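Local coordinates for aminoglycoside 3'-phosphotransferase AphA1-IAB (Acinetobacter baumannii, PDB 4GKH), which transfers a phosphate group to the 3'-hydroxyl of kanamycin and related aminoglycosides, giving resistance to these antibiotics, at residues G104-A107 and F108-L111. Sequence-based numbering, arbitrary orientation.
Sequences GKTA and FQVL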
loop_
_atom_site.group_PDB
_atom_site.type_symbol
_atom_site.label_atom_id
_atom_site.label_comp_id
_atom_site.label_asym_id
_atom_site.label_seq_id
_atom_site.Cartn_x
_atom_site.Cartn_y
_atom_site.Cartn_z
ATOM N N GLY A 104 -4.857 12.847 -10.588
ATOM C CA GLY A 104 -5.538 11.684 -11.135
ATOM C C GLY A 104 -6.465 10.980 -10.153
ATOM O O GLY A 104 -6.856 11.535 -9.122
ATOM N N LYS A 105 -6.813 9.741 -10.480
ATOM C CA LYS A 105 -7.752 8.951 -9.688
ATOM C C LYS A 105 -7.129 7.600 -9.380
ATOM O O LYS A 105 -6.180 7.202 -10.048
ATOM C CB LYS A 105 -9.048 8.757 -10.486
ATOM C CG LYS A 105 -9.895 10.014 -10.588
ATOM C CD LYS A 105 -11.132 9.767 -11.431
ATOM C CE LYS A 105 -11.982 11.018 -11.568
ATOM N NZ LYS A 105 -13.200 10.751 -12.383
ATOM N N THR A 106 -7.641 6.894 -8.370
ATOM C CA THR A 106 -7.106 5.569 -8.049
ATOM C C THR A 106 -7.448 4.548 -9.132
ATOM O O THR A 106 -8.384 4.748 -9.909
ATOM C CB THR A 106 -7.617 5.042 -6.695
ATOM O OG1 THR A 106 -9.028 4.793 -6.780
ATOM C CG2 THR A 106 -7.343 6.077 -5.601
ATOM N N ALA A 107 -6.692 3.451 -9.174
ATOM C CA ALA A 107 -6.991 2.376 -10.116
ATOM C C ALA A 107 -8.421 1.890 -9.902
ATOM O O ALA A 107 -9.138 1.578 -10.859
ATOM C CB ALA A 107 -5.994 1.225 -9.964
ATOM N N PHE A 108 -8.851 1.850 -8.649
ATOM C CA PHE A 108 -10.226 1.434 -8.361
ATOM C C PHE A 108 -11.238 2.360 -9.039
ATOM O O PHE A 108 -12.170 1.907 -9.730
ATOM C CB PHE A 108 -10.457 1.401 -6.858
ATOM C CG PHE A 108 -11.859 1.000 -6.463
ATOM C CD1 PHE A 108 -12.198 -0.336 -6.324
ATOM C CD2 PHE A 108 -12.824 1.964 -6.201
ATOM C CE1 PHE A 108 -13.485 -0.704 -5.939
ATOM C CE2 PHE A 108 -14.102 1.602 -5.817
ATOM C CZ PHE A 108 -14.430 0.271 -5.686
ATOM N N GLN A 109 -11.040 3.662 -8.860
ATOM C CA GLN A 109 -11.917 4.658 -9.464
ATOM C C GLN A 109 -11.965 4.552 -10.986
ATOM O O GLN A 109 -13.040 4.602 -11.577
ATOM C CB GLN A 109 -11.489 6.073 -9.065
ATOM C CG GLN A 109 -11.633 6.378 -7.567
ATOM C CD GLN A 109 -11.200 7.805 -7.212
ATOM O OE1 GLN A 109 -10.012 8.082 -7.021
ATOM N NE2 GLN A 109 -12.165 8.713 -7.131
ATOM N N VAL A 110 -10.803 4.426 -11.627
ATOM C CA VAL A 110 -10.734 4.388 -13.082
ATOM C C VAL A 110 -11.347 3.095 -13.623
ATOM O O VAL A 110 -11.963 3.067 -14.700
ATOM C CB VAL A 110 -9.273 4.529 -13.554
ATOM C CG1 VAL A 110 -9.177 4.323 -15.030
ATOM C CG2 VAL A 110 -8.721 5.898 -13.168
ATOM N N LEU A 111 -11.163 2.012 -12.870
ATOM C CA LEU A 111 -11.784 0.749 -13.268
ATOM C C LEU A 111 -13.319 0.882 -13.262
ATOM O O LEU A 111 -13.997 0.483 -14.225
ATOM C CB LEU A 111 -11.316 -0.389 -12.357
ATOM C CG LEU A 111 -11.655 -1.836 -12.728
ATOM C CD1 LEU A 111 -11.160 -2.157 -14.121
ATOM C CD2 LEU A 111 -11.041 -2.796 -11.730
#
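With chi1 at 67°, T106 sets its hydroxyl between its own backbone N and carbonyl carbon, facing the first turn of the helix that follows. Q109 answers from that turn. Its CG lies beside its own backbone N, and the chain runs on extended, which carries the amide back to the backbone of T106. Two bonds result, one in each direction. Q109 N donates to T106 OG1 over 3.1 Å and the bond is fairly straight. T106 N donates to Q109 OE1 over 3.0 Å and is straighter still, at 171° at the hydrogen. The donor sits 26° off the amide carbonyl plane. Between the two bonds, Q109 CG passes 3.1 Å from T106 OG1, a close fit.

This reciprocal pair is a capping box. T106 is the N-cap of helix 107-113, and the pairing satisfies an amide of the open first turn. The regular helix pattern starts at once: V110 N bonds to T106 O, and L111 N bonds to A107 O over 2.9 Å. K105 CB lies 3.7 Å from Q109 OE1, and the two side chains cross at about a right angle. In one of its two conformers V110 brings CG2 to 3.9 Å from K105 CB, a contact that may not hold in the other. The lysine chain then leads away, and its NZ forms a salt bridge with E113 at the far end of the helix.

Strand 105-106 pairs with strand 205-208 in a small antiparallel sheet of this kinase-like fold. T106 also packs on I206. G104, T106 and Q109 touch the bound pyrazolopyrimidine inhibitor.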